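PDB 3NGF: AP endonuclease, family 2 from Brucella melitensis biovar Abortus, which probably isomerises hydroxypyruvate as a manganese-binding TIM-barrel enzyme of the hyi family, related to the family 2 AP endonucleases. Local coordinates for residues Leu43-Phe48 with Val65-Pro70; Leu110-Gly115 with Ile145-Glu150; Tyr135-Leu140 with Arg177-Val182. All coordinates share one frame; numbering follows the deposited sequence.

Interaction 1: Leu43-Phe48 with Val65-Pro70; sequences LFPYDF and VLFNMP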
ATOM      1  N   LEU A  43       6.022  -5.144   0.922  1.00 14.13           N
ATOM      2  CA  LEU A  43       5.842  -4.540   2.239  1.00 15.13           C
ATOM      3  C   LEU A  43       7.138  -3.935   2.768  1.00 13.99           C
ATOM      4  O   LEU A  43       7.237  -2.709   2.944  1.00 13.13           O
ATOM      5  CB  LEU A  43       5.257  -5.561   3.219  1.00 16.04           C
ATOM      6  CG  LEU A  43       3.753  -5.716   3.013  1.00 20.17           C
ATOM      7  CD1 LEU A  43       3.463  -6.508   1.789  1.00 23.39           C
ATOM      8  CD2 LEU A  43       3.067  -6.324   4.250  1.00 23.00           C
ATOM      9  N   PHE A  44       8.147  -4.778   2.977  1.00 13.83           N
ATOM     10  CA  PHE A  44       9.357  -4.359   3.695  1.00 15.07           C
ATOM     11  C   PHE A  44      10.648  -4.731   2.989  1.00 16.14           C
ATOM     12  O   PHE A  44      10.916  -5.909   2.774  1.00 18.58           O
ATOM     13  CB  PHE A  44       9.366  -4.931   5.127  1.00 15.98           C
ATOM     14  CG  PHE A  44       8.060  -4.769   5.865  1.00 15.61           C
ATOM     15  CD1 PHE A  44       7.607  -3.516   6.262  1.00 16.00           C
ATOM     16  CD2 PHE A  44       7.275  -5.874   6.174  1.00 19.16           C
ATOM     17  CE1 PHE A  44       6.406  -3.363   6.956  1.00 15.88           C
ATOM     18  CE2 PHE A  44       6.072  -5.719   6.849  1.00 18.88           C
ATOM     19  CZ  PHE A  44       5.640  -4.464   7.246  1.00 18.00           C
ATOM     20  N   PRO A  45      11.469  -3.730   2.641  1.00 15.44           N
ATOM     21  CA  PRO A  45      12.777  -4.011   2.037  1.00 15.34           C
ATOM     22  C   PRO A  45      13.930  -4.139   3.041  1.00 15.46           C
ATOM     23  O   PRO A  45      15.078  -4.358   2.630  1.00 16.20           O
ATOM     24  CB  PRO A  45      13.007  -2.777   1.190  1.00 15.21           C
ATOM     25  CG  PRO A  45      12.364  -1.696   1.977  1.00 15.60           C
ATOM     26  CD  PRO A  45      11.154  -2.294   2.618  1.00 15.15           C
ATOM     27  N   TYR A  46      13.642  -4.021   4.336  1.00 15.50           N
ATOM     28  CA  TYR A  46      14.668  -3.675   5.321  1.00 15.64           C
ATOM     29  C   TYR A  46      15.639  -4.808   5.638  1.00 17.48           C
ATOM     30  O   TYR A  46      16.700  -4.542   6.220  1.00 17.92           O
ATOM     31  CB  TYR A  46      14.031  -3.089   6.600  1.00 16.02           C
ATOM     32  CG  TYR A  46      13.124  -1.931   6.250  1.00 14.45           C
ATOM     33  CD1 TYR A  46      13.645  -0.763   5.721  1.00 13.40           C
ATOM     34  CD2 TYR A  46      11.750  -2.031   6.357  1.00 11.20           C
ATOM     35  CE1 TYR A  46      12.856   0.266   5.344  1.00 12.02           C
ATOM     36  CE2 TYR A  46      10.942  -0.993   5.985  1.00 10.31           C
ATOM     37  CZ  TYR A  46      11.489   0.152   5.455  1.00 12.80           C
ATOM     38  OH  TYR A  46      10.689   1.209   5.063  1.00 14.11           O
ATOM     39  N   ASP A  47      15.292  -6.052   5.269  1.00 18.07           N
ATOM     40  CA  ASP A  47      16.213  -7.188   5.444  1.00 20.26           C
ATOM     41  C   ASP A  47      17.168  -7.355   4.258  1.00 19.87           C
ATOM     42  O   ASP A  47      17.984  -8.288   4.255  1.00 19.38           O
ATOM     43  CB  ASP A  47      15.457  -8.501   5.722  1.00 21.66           C
ATOM     44  CG  ASP A  47      16.320  -9.550   6.481  1.00 27.55           C
ATOM     45  OD1 ASP A  47      17.062  -9.199   7.449  1.00 28.14           O
ATOM     46  OD2 ASP A  47      16.240 -10.750   6.112  1.00 32.30           O
ATOM     47  N   PHE A  48      17.090  -6.442   3.287  1.00 18.53           N
ATOM     48  CA  PHE A  48      17.975  -6.418   2.117  1.00 18.84           C
ATOM     49  C   PHE A  48      18.688  -5.069   1.977  1.00 18.31           C
ATOM     50  O   PHE A  48      18.172  -4.036   2.425  1.00 19.57           O
ATOM     51  CB  PHE A  48      17.162  -6.757   0.850  1.00 17.64           C
ATOM     52  CG  PHE A  48      16.485  -8.109   0.896  1.00 17.95           C
ATOM     53  CD1 PHE A  48      15.209  -8.257   1.454  1.00 17.19           C
ATOM     54  CD2 PHE A  48      17.120  -9.239   0.371  1.00 16.28           C
ATOM     55  CE1 PHE A  48      14.594  -9.506   1.496  1.00 16.90           C
ATOM     56  CE2 PHE A  48      16.527 -10.480   0.400  1.00 18.87           C
ATOM     57  CZ  PHE A  48      15.259 -10.637   0.967  1.00 17.64           C
ATOM     58  N   VAL A  65       6.850   1.285  -6.814  1.00  9.85           N
ATOM     59  CA  VAL A  65       5.628   2.095  -6.677  1.00 10.05           C
ATOM     60  C   VAL A  65       5.294   2.404  -5.224  1.00  9.98           C
ATOM     61  O   VAL A  65       4.762   3.488  -4.919  1.00 11.79           O
ATOM     62  CB  VAL A  65       4.468   1.373  -7.365  1.00 10.75           C
ATOM     63  CG1 VAL A  65       3.153   2.037  -7.088  1.00 15.08           C
ATOM     64  CG2 VAL A  65       4.782   1.259  -8.907  1.00  9.42           C
ATOM     65  N   LEU A  66       5.616   1.479  -4.329  1.00 10.09           N
ATOM     66  CA  LEU A  66       5.177   1.571  -2.928  1.00  9.99           C
ATOM     67  C   LEU A  66       5.979   0.610  -2.071  1.00 10.13           C
ATOM     68  O   LEU A  66       6.343  -0.476  -2.523  1.00  9.56           O
ATOM     69  CB  LEU A  66       3.677   1.214  -2.818  1.00 11.56           C
ATOM     70  CG  LEU A  66       3.100   1.170  -1.379  1.00 12.90           C
ATOM     71  CD1 LEU A  66       2.787   2.561  -0.944  1.00 17.33           C
ATOM     72  CD2 LEU A  66       1.864   0.261  -1.287  1.00 17.05           C
ATOM     73  N   PHE A  67       6.257   1.006  -0.833  1.00  8.75           N
ATOM     74  CA  PHE A  67       6.551   0.060   0.240  1.00  8.72           C
ATOM     75  C   PHE A  67       6.214   0.696   1.594  1.00  9.25           C
ATOM     76  O   PHE A  67       5.758   1.855   1.663  1.00  9.23           O
ATOM     77  CB  PHE A  67       7.977  -0.510   0.186  1.00  8.27           C
ATOM     78  CG  PHE A  67       9.073   0.531   0.285  1.00  7.46           C
ATOM     79  CD1 PHE A  67       9.600   0.876   1.540  1.00  8.85           C
ATOM     80  CD2 PHE A  67       9.545   1.172  -0.853  1.00  9.59           C
ATOM     81  CE1 PHE A  67      10.623   1.840   1.654  1.00 11.40           C
ATOM     82  CE2 PHE A  67      10.551   2.103  -0.772  1.00  8.81           C
ATOM     83  CZ  PHE A  67      11.094   2.445   0.477  1.00  9.64           C
ATOM     84  N   ASN A  68       6.312  -0.101   2.645  1.00  8.80           N
ATOM     85  CA  ASN A  68       5.914   0.363   3.981  1.00  9.63           C
ATOM     86  C   ASN A  68       7.097   0.831   4.788  1.00 10.15           C
ATOM     87  O   ASN A  68       8.208   0.303   4.666  1.00 10.57           O
ATOM     88  CB  ASN A  68       5.239  -0.750   4.773  1.00  8.96           C
ATOM     89  CG  ASN A  68       3.980  -1.259   4.148  1.00 12.34           C
ATOM     90  OD1 ASN A  68       3.562  -0.805   3.094  1.00 13.80           O
ATOM     91  ND2 ASN A  68       3.348  -2.242   4.817  1.00 13.80           N
ATOM     92  N   MET A  69       6.848   1.787   5.677  1.00 10.60           N
ATOM     93  CA  MET A  69       7.823   2.131   6.701  1.00 10.72           C
ATOM     94  C   MET A  69       7.999   0.951   7.690  1.00 11.04           C
ATOM     95  O   MET A  69       7.133   0.073   7.771  1.00 10.37           O
ATOM     96  CB  MET A  69       7.373   3.398   7.432  1.00 11.97           C
ATOM     97  CG  MET A  69       7.158   4.597   6.513  1.00 11.13           C
ATOM     98  SD  MET A  69       6.889   6.084   7.456  1.00 13.95           S
ATOM     99  CE  MET A  69       6.971   7.348   6.171  1.00 14.44           C
ATOM    100  N   PRO A  70       9.107   0.925   8.449  1.00 11.06           N
ATOM    101  CA  PRO A  70       9.310  -0.185   9.396  1.00 12.12           C
ATOM    102  C   PRO A  70       8.091  -0.332  10.330  1.00 12.25           C
ATOM    103  O   PRO A  70       7.545   0.679  10.806  1.00 13.66           O
ATOM    104  CB  PRO A  70      10.563   0.232  10.160  1.00 12.06           C
ATOM    105  CG  PRO A  70      11.305   1.118   9.226  1.00 12.78           C
ATOM    106  CD  PRO A  70      10.272   1.826   8.395  1.00 11.05           C
TER

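Interaction 2: Leu110-Gly115 with Ile145-Glu150; sequences LHAMSG and ITVLVE. With MN (manganese (II) ion), chain C.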
ATOM      1  N   LEU A 110       5.031   6.057   0.275  1.00  9.57           N
ATOM      2  CA  LEU A 110       5.333   5.188   1.405  1.00  9.69           C
ATOM      3  C   LEU A 110       4.087   5.043   2.257  1.00  8.73           C
ATOM      4  O   LEU A 110       3.398   6.047   2.505  1.00 11.14           O
ATOM      5  CB  LEU A 110       6.441   5.766   2.270  1.00  8.82           C
ATOM      6  CG  LEU A 110       7.795   5.928   1.596  1.00 11.40           C
ATOM      7  CD1 LEU A 110       8.732   6.764   2.494  1.00 10.41           C
ATOM      8  CD2 LEU A 110       8.371   4.547   1.336  1.00 11.47           C
ATOM      9  N   HIS A 111       3.804   3.824   2.698  1.00  8.71           N
ATOM     10  CA  HIS A 111       2.718   3.548   3.626  1.00  8.12           C
ATOM     11  C   HIS A 111       3.247   3.511   5.070  1.00  8.00           C
ATOM     12  O   HIS A 111       4.122   2.700   5.400  1.00  9.46           O
ATOM     13  CB  HIS A 111       2.041   2.229   3.230  1.00  9.00           C
ATOM     14  CG  HIS A 111       1.067   1.686   4.228  1.00  9.08           C
ATOM     15  ND1 HIS A 111       0.770   0.340   4.300  1.00 10.35           N
ATOM     16  CD2 HIS A 111       0.320   2.288   5.180  1.00  9.63           C
ATOM     17  CE1 HIS A 111      -0.134   0.144   5.244  1.00 11.14           C
ATOM     18  NE2 HIS A 111      -0.423   1.305   5.794  1.00  9.05           N
ATOM     19  N   ALA A 112       2.738   4.399   5.914  1.00  9.37           N
ATOM     20  CA  ALA A 112       3.048   4.378   7.347  1.00 10.18           C
ATOM     21  C   ALA A 112       1.950   3.635   8.100  1.00 10.47           C
ATOM     22  O   ALA A 112       0.825   4.134   8.195  1.00 10.52           O
ATOM     23  CB  ALA A 112       3.181   5.800   7.866  1.00 10.11           C
ATOM     24  N   MET A 113       2.280   2.466   8.635  1.00 10.23           N
ATOM     25  CA  MET A 113       1.331   1.646   9.386  1.00 10.89           C
ATOM     26  C   MET A 113       1.044   2.249  10.772  1.00 10.93           C
ATOM     27  O   MET A 113       1.908   2.891  11.388  1.00 10.68           O
ATOM     28  CB  MET A 113       1.861   0.214   9.516  1.00 11.09           C
ATOM     29  CG  MET A 113       2.063  -0.499   8.152  1.00 12.85           C
ATOM     30  SD  MET A 113       2.301  -2.261   8.409  1.00 17.86           S
ATOM     31  CE  MET A 113       0.660  -2.808   8.813  1.00 18.16           C
ATOM     32  N   SER A 114      -0.171   2.033  11.255  1.00 11.32           N
ATOM     33  CA  SER A 114      -0.661   2.715  12.456  1.00 11.87           C
ATOM     34  C   SER A 114      -0.587   1.909  13.753  1.00 12.69           C
ATOM     35  O   SER A 114      -0.471   2.490  14.837  1.00 12.93           O
ATOM     36  CB  SER A 114      -2.099   3.230  12.249  1.00 12.65           C
ATOM     37  OG  SER A 114      -2.120   4.409  11.455  1.00 12.38           O
ATOM     38  N   GLY A 115      -0.711   0.587  13.657  1.00 13.09           N
ATOM     39  CA  GLY A 115      -0.625  -0.282  14.826  1.00 13.92           C
ATOM     40  C   GLY A 115      -1.981  -0.831  15.221  1.00 15.04           C
ATOM     41  O   GLY A 115      -3.027  -0.331  14.783  1.00 14.38           O
ATOM     42  N   ILE A 145       7.983  13.027  -1.773  1.00  9.49           N
ATOM     43  CA  ILE A 145       7.440  11.718  -1.354  1.00 10.16           C
ATOM     44  C   ILE A 145       6.147  11.914  -0.577  1.00  9.43           C
ATOM     45  O   ILE A 145       6.046  12.799   0.293  1.00 11.19           O
ATOM     46  CB  ILE A 145       8.481  10.897  -0.545  1.00  9.47           C
ATOM     47  CG1 ILE A 145       9.680  10.585  -1.450  1.00 10.08           C
ATOM     48  CG2 ILE A 145       7.843   9.600   0.013  1.00  9.27           C
ATOM     49  CD1 ILE A 145      10.953  10.215  -0.717  1.00  8.31           C
ATOM     50  N   THR A 146       5.146  11.083  -0.884  1.00 10.04           N
ATOM     51  CA  THR A 146       3.849  11.109  -0.214  1.00  9.76           C
ATOM     52  C   THR A 146       3.785   9.948   0.802  1.00  9.42           C
ATOM     53  O   THR A 146       4.297   8.865   0.540  1.00  9.38           O
ATOM     54  CB  THR A 146       2.704  10.971  -1.237  1.00 10.44           C
ATOM     55  OG1 THR A 146       2.647  12.138  -2.064  1.00 10.43           O
ATOM     56  CG2 THR A 146       1.316  10.759  -0.547  1.00 11.30           C
ATOM     57  N   VAL A 147       3.205  10.199   1.980  1.00  8.33           N
ATOM     58  CA  VAL A 147       2.958   9.160   2.981  1.00  8.03           C
ATOM     59  C   VAL A 147       1.479   8.817   3.006  1.00  8.14           C
ATOM     60  O   VAL A 147       0.628   9.714   3.009  1.00  8.30           O
ATOM     61  CB  VAL A 147       3.443   9.568   4.403  1.00  9.91           C
ATOM     62  CG1 VAL A 147       2.843  10.892   4.871  1.00 11.09           C
ATOM     63  CG2 VAL A 147       3.203   8.443   5.423  1.00  7.84           C
ATOM     64  N   LEU A 148       1.175   7.524   3.062  1.00  7.80           N
ATOM     65  CA  LEU A 148      -0.204   7.070   3.031  1.00  7.40           C
ATOM     66  C   LEU A 148      -0.639   6.368   4.286  1.00  8.43           C
ATOM     67  O   LEU A 148       0.153   5.696   4.963  1.00  8.30           O
ATOM     68  CB  LEU A 148      -0.436   6.107   1.860  1.00  8.06           C
ATOM     69  CG  LEU A 148      -0.091   6.597   0.462  1.00  8.02           C
ATOM     70  CD1 LEU A 148      -0.413   5.493  -0.581  1.00  9.71           C
ATOM     71  CD2 LEU A 148      -0.777   7.935   0.144  1.00 10.18           C
ATOM     72  N   VAL A 149      -1.942   6.490   4.544  1.00  8.25           N
ATOM     73  CA  VAL A 149      -2.643   5.694   5.550  1.00  8.70           C
ATOM     74  C   VAL A 149      -3.510   4.703   4.794  1.00  8.02           C
ATOM     75  O   VAL A 149      -4.219   5.088   3.848  1.00  9.59           O
ATOM     76  CB  VAL A 149      -3.518   6.587   6.500  1.00  8.61           C
ATOM     77  CG1 VAL A 149      -4.435   7.587   5.723  1.00  9.89           C
ATOM     78  CG2 VAL A 149      -4.368   5.707   7.490  1.00 11.47           C
ATOM     79  N   GLU A 150      -3.459   3.434   5.207  1.00  8.83           N
ATOM     80  CA  GLU A 150      -4.242   2.363   4.561  1.00  8.71           C
ATOM     81  C   GLU A 150      -5.254   1.745   5.513  1.00  9.80           C
ATOM     82  O   GLU A 150      -4.867   0.989   6.409  1.00 10.39           O
ATOM     83  CB  GLU A 150      -3.362   1.228   4.071  1.00  9.43           C
ATOM     84  CG  GLU A 150      -4.128   0.245   3.166  1.00  8.88           C
ATOM     85  CD  GLU A 150      -3.408  -1.064   2.859  1.00 13.01           C
ATOM     86  OE1 GLU A 150      -2.302  -1.349   3.346  1.00 13.70           O
ATOM     87  OE2 GLU A 150      -3.995  -1.824   2.080  1.00 10.84           O
TER
HETATM   88 MN    MN C 262      -3.293  -3.598   1.075  1.00 18.06          MN
HETATM   89  O   HOH W   1      -2.462   1.491   7.553  1.00 14.52           O
HETATM   90  O   HOH W   2      -1.087  -2.985   1.996  1.00 17.59           O
HETATM   91  O   HOH W   3      -3.395  -4.983   2.868  1.00 13.92           O

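Interaction 3: Tyr135-Leu140 with Arg177-Val182; sequences YAADKL and RPNVAV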
ATOM      1  N   TYR A 135       4.923  14.850  10.966  1.00 11.18           N
ATOM      2  CA  TYR A 135       6.388  14.736  10.963  1.00 12.15           C
ATOM      3  C   TYR A 135       6.831  14.048   9.671  1.00 11.62           C
ATOM      4  O   TYR A 135       7.714  14.527   8.970  1.00 11.66           O
ATOM      5  CB  TYR A 135       6.916  13.950  12.159  1.00 12.81           C
ATOM      6  CG  TYR A 135       8.419  13.754  12.111  1.00 14.18           C
ATOM      7  CD1 TYR A 135       9.290  14.727  12.634  1.00 18.15           C
ATOM      8  CD2 TYR A 135       8.974  12.624  11.525  1.00 13.93           C
ATOM      9  CE1 TYR A 135      10.657  14.557  12.575  1.00 21.27           C
ATOM     10  CE2 TYR A 135      10.325  12.454  11.459  1.00 17.53           C
ATOM     11  CZ  TYR A 135      11.176  13.423  11.975  1.00 21.50           C
ATOM     12  OH  TYR A 135      12.532  13.225  11.889  1.00 21.66           O
ATOM     13  N   ALA A 136       6.189  12.936   9.330  1.00 10.31           N
ATOM     14  CA  ALA A 136       6.580  12.201   8.135  1.00  9.52           C
ATOM     15  C   ALA A 136       6.394  13.066   6.880  1.00 10.49           C
ATOM     16  O   ALA A 136       7.235  13.070   5.991  1.00 11.98           O
ATOM     17  CB  ALA A 136       5.748  10.896   8.023  1.00  9.59           C
ATOM     18  N   ALA A 137       5.264  13.770   6.816  1.00 10.22           N
ATOM     19  CA  ALA A 137       4.943  14.632   5.684  1.00 10.14           C
ATOM     20  C   ALA A 137       6.028  15.665   5.543  1.00 11.14           C
ATOM     21  O   ALA A 137       6.498  15.918   4.454  1.00 11.02           O
ATOM     22  CB  ALA A 137       3.562  15.307   5.873  1.00 10.73           C
ATOM     23  N   ASP A 138       6.439  16.248   6.664  1.00 10.95           N
ATOM     24  CA  ASP A 138       7.411  17.354   6.627  1.00 12.71           C
ATOM     25  C   ASP A 138       8.797  16.894   6.195  1.00 13.06           C
ATOM     26  O   ASP A 138       9.534  17.642   5.515  1.00 13.21           O
ATOM     27  CB  ASP A 138       7.467  18.035   7.990  1.00 13.34           C
ATOM     28  CG  ASP A 138       6.198  18.846   8.324  1.00 16.98           C
ATOM     29  OD1 ASP A 138       5.362  19.140   7.441  1.00 16.81           O
ATOM     30  OD2 ASP A 138       6.067  19.217   9.507  1.00 20.06           O
ATOM     31  N   LYS A 139       9.164  15.688   6.617  1.00 14.01           N
ATOM     32  CA  LYS A 139      10.467  15.103   6.286  1.00 14.41           C
ATOM     33  C   LYS A 139      10.499  14.637   4.843  1.00 13.15           C
ATOM     34  O   LYS A 139      11.542  14.718   4.189  1.00 13.67           O
ATOM     35  CB  LYS A 139      10.774  13.925   7.215  1.00 15.40           C
ATOM     36  CG  LYS A 139      11.302  14.349   8.580  1.00 21.06           C
ATOM     37  CD  LYS A 139      12.736  14.929   8.486  1.00 25.78           C
ATOM     38  CE  LYS A 139      13.745  13.859   7.957  1.00 28.77           C
ATOM     39  NZ  LYS A 139      15.161  14.316   7.768  1.00 31.82           N
ATOM     40  N   LEU A 140       9.356  14.158   4.344  1.00 11.89           N
ATOM     41  CA  LEU A 140       9.276  13.608   2.984  1.00 11.76           C
ATOM     42  C   LEU A 140       9.025  14.655   1.872  1.00 11.44           C
ATOM     43  O   LEU A 140       9.381  14.418   0.714  1.00 11.84           O
ATOM     44  CB  LEU A 140       8.216  12.518   2.925  1.00 11.36           C
ATOM     45  CG  LEU A 140       8.469  11.305   3.859  1.00 13.52           C
ATOM     46  CD1 LEU A 140       7.327  10.253   3.724  1.00 14.28           C
ATOM     47  CD2 LEU A 140       9.831  10.692   3.707  1.00 18.46           C
ATOM     48  N   ARG A 177      -1.671  18.216   5.455  1.00 12.20           N
ATOM     49  CA  ARG A 177      -0.422  18.248   4.697  1.00 12.08           C
ATOM     50  C   ARG A 177      -0.708  17.725   3.292  1.00 11.39           C
ATOM     51  O   ARG A 177      -1.298  16.644   3.145  1.00 11.20           O
ATOM     52  CB  ARG A 177       0.652  17.379   5.356  1.00 11.67           C
ATOM     53  CG  ARG A 177       1.094  17.878   6.745  1.00 11.51           C
ATOM     54  CD  ARG A 177       1.948  19.128   6.637  1.00 15.11           C
ATOM     55  NE  ARG A 177       2.562  19.494   7.911  1.00 18.53           N
ATOM     56  CZ  ARG A 177       1.936  20.105   8.905  1.00 19.08           C
ATOM     57  NH1 ARG A 177       0.671  20.467   8.789  1.00 20.05           N
ATOM     58  NH2 ARG A 177       2.593  20.385  10.027  1.00 22.38           N
ATOM     59  N   PRO A 178      -0.266  18.469   2.257  1.00 10.75           N
ATOM     60  CA  PRO A 178      -0.634  18.053   0.886  1.00  9.84           C
ATOM     61  C   PRO A 178      -0.044  16.714   0.438  1.00  9.71           C
ATOM     62  O   PRO A 178      -0.669  16.008  -0.380  1.00 10.21           O
ATOM     63  CB  PRO A 178      -0.112  19.198   0.027  1.00 10.75           C
ATOM     64  CG  PRO A 178      -0.219  20.400   0.938  1.00 11.37           C
ATOM     65  CD  PRO A 178       0.226  19.868   2.290  1.00 10.76           C
ATOM     66  N   ASN A 179       1.122  16.346   0.976  1.00  9.19           N
ATOM     67  CA  ASN A 179       1.751  15.057   0.620  1.00  8.49           C
ATOM     68  C   ASN A 179       1.349  13.900   1.576  1.00  8.55           C
ATOM     69  O   ASN A 179       2.159  13.022   1.915  1.00  8.06           O
ATOM     70  CB  ASN A 179       3.272  15.196   0.484  1.00  8.50           C
ATOM     71  CG  ASN A 179       3.952  15.516   1.781  1.00  9.07           C
ATOM     72  OD1 ASN A 179       3.441  16.313   2.597  1.00  9.52           O
ATOM     73  ND2 ASN A 179       5.131  14.918   1.987  1.00  8.43           N
ATOM     74  N   VAL A 180       0.077  13.897   1.970  1.00  8.79           N
ATOM     75  CA  VAL A 180      -0.500  12.805   2.743  1.00  8.59           C
ATOM     76  C   VAL A 180      -1.800  12.430   2.040  1.00  8.54           C
ATOM     77  O   VAL A 180      -2.545  13.333   1.595  1.00 10.59           O
ATOM     78  CB  VAL A 180      -0.786  13.227   4.195  1.00  8.07           C
ATOM     79  CG1 VAL A 180      -1.506  12.148   4.959  1.00  8.50           C
ATOM     80  CG2 VAL A 180       0.498  13.608   4.922  1.00 10.87           C
ATOM     81  N   ALA A 181      -2.064  11.129   1.901  1.00  8.81           N
ATOM     82  CA  ALA A 181      -3.309  10.644   1.299  1.00  8.63           C
ATOM     83  C   ALA A 181      -3.653   9.249   1.770  1.00  8.76           C
ATOM     84  O   ALA A 181      -2.983   8.685   2.621  1.00  9.31           O
ATOM     85  CB  ALA A 181      -3.250  10.698  -0.229  1.00  8.86           C
ATOM     86  N   VAL A 182      -4.730   8.718   1.220  1.00  8.50           N
ATOM     87  CA  VAL A 182      -5.231   7.394   1.547  1.00  8.77           C
ATOM     88  C   VAL A 182      -4.733   6.375   0.518  1.00  8.53           C
ATOM     89  O   VAL A 182      -4.623   6.673  -0.689  1.00  9.49           O
ATOM     90  CB  VAL A 182      -6.764   7.396   1.554  1.00  8.76           C
ATOM     91  CG1 VAL A 182      -7.342   5.960   1.849  1.00  7.99           C
ATOM     92  CG2 VAL A 182      -7.285   8.408   2.603  1.00 11.19           C
TER

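Interaction 1: Leu43-Phe48 with Val65-Pro70
Tyr46 reaches across to the backbone of Asn68 and Met69 and to the ring of Pro70. Its CB points toward the 65-70 segment, and CG stands anti to its own carbonyl carbon (chi1 -54°). Ring atoms CE2 and CZ reach Asn68 O and Pro70, which lies over one face, its CG 4.0 Å from the Tyr46 ring centroid in a CH-pi contact, while Pro45 CD covers the opposite face. At the tip, Tyr46 OH donates to Asn68 O at 2.7 Å, tilted 19° from the carbonyl plane, and also meets the edge of the Phe67 ring in its plane. Tyrosine suits this place because its flat ring fits between two prolines while its hydroxyl serves a backbone carbonyl.

The segments belong to successive beta-alpha units of a TIM barrel: 43-48 is the loop between strand 39-41 and helix 50-59, whereas the segment 65-70 runs off the end of strand 63-68. A second bond, from Asn68 N to Leu43 O at 2.8 Å, ties this loop to the strand end. Pro45 CG sits off-centre over the Phe67 ring, with Pro45 CD 3.7 Å from Phe67 CD1. The Phe44 ring brings CE1 to within 3.6 Å of Asn68 CB, its plane almost perpendicular to the Asn68 amide, and turns an edge to Met69 O. Asn68 OD1 has a weak hydrogen bond with His111 ND1.

Interaction 2: Leu110-Gly115 with Ile145-Glu150
Strands 109-111 and 146-149, neighbours in the TIM barrel joined by a beta-alpha-beta crossover through helix 122-140, pair in parallel here and lead into the manganese site. Leu110 N donates to Thr146 O at 2.9 Å, Leu148 N to Leu110 O, and Ala112 N to Leu148 O at 3.0 Å. Leu110 and Val147 share one face of the sheet; Val147 CG2 meets Ala112 CB at 3.6 Å, just past the end of strand 109-111, and Leu110 CD1 rests on Ile145 CG2, just ahead of strand 146-149.

His111 and Leu148 occupy the other face. His111 CG stands anti to the backbone N (chi1 170°). Glu150 CB sits over one face of the ring, 3.8 Å from its centroid, and Glu150 OE1 approaches His111 CE1 at 3.2 Å. A water bridges His111 NE2 and Glu150 O, lying in the ring plane. Beyond CG the Glu150 chain is extended, and its OE2 binds manganese at 2.2 Å. A carboxylate suits a metal ligand, and two waters are also bound to the ion; Glu150 is also the predicted proton donor/acceptor.

Asp185, Gln211 and Glu247 complete the protein ligands. Strand 180-185 flanks Val147 and Leu148, whereas helices 88-104 and 122-140 pack against Leu110, Ala112 and Ile145.

Interaction 3: Tyr135-Leu140 with Arg177-Val182
Ala137 presses its methyl group into the turn that leads from Arg177 into strand 180-185, and the tight part of the contact is built round it. Ala137 CB lies 3.6 Å from Arg177 CB and the same distance from Val180 CG2, with Asn179 OD1 as another close neighbour at 3.4 Å. A methyl is small enough to let helix 122-140 come so near the turn, and the branched Val180 supplies an apolar surface for it.

Beside this packing, Asn179 reaches the helix backbone. Its CG lies between the backbone N and the carbonyl carbon (chi1 66°), and ND2 donates to Ala137 O at 3.0 Å. The bond is nearly straight, 166° at the hydrogen, and meets a lone pair of the carbonyl, with the acceptor close to the amide plane. The same ND2 donates to Ile145 O, just ahead of strand 146-149, so one amide nitrogen serves two backbone carbonyls. Asparagine suits the spot by offering two N-H groups on a short side chain. Leu140 CB is a more distant neighbour of that nitrogen, at 4.0 Å.

The outer side is looser and polar. There the exposed Asp138 meets Arg177, whose chain bends at chi2 (-73°), in a salt bridge from NE to Asp138 OD1 at 2.9 Å. The carboxylate and guanidinium are nearly coplanar, and OD1 is approached on its syn side. Arg177 NH2 stays 3.7 Å from Asp138 OD2, so the bridge rests on one close pair. The long arginine can span this margin while its CB and CG remain against Ala137.

The two polar links differ in kind: the hydrogen bonds of the Asn179 amide tie the turn to uncharged backbone carbonyls, whereas the ion pair, being at the exposed margin, is probably weakened by solvent.

The three contacts follow neighbouring strands round one barrel. Interaction 1 joins interaction 2 where Phe67 O accepts from His111 N at 3.0 Å and Met69 N donates to His111 O at 2.9 Å; their centres are about 11 Å apart. Interactions 2 and 3, with centres only about 9 Å apart, meet through Val147 N and Asn179 O at 3.0 Å. Met69 CE also packs on Leu140 CD1, linking interactions 1 and 3. Interaction 2 holds a manganese ligand; in interaction 1 the Leu43 side chain lies about 7 Å from the ion, whereas in interaction 3 the Val180 side chain is about 11 Å from that of Glu150.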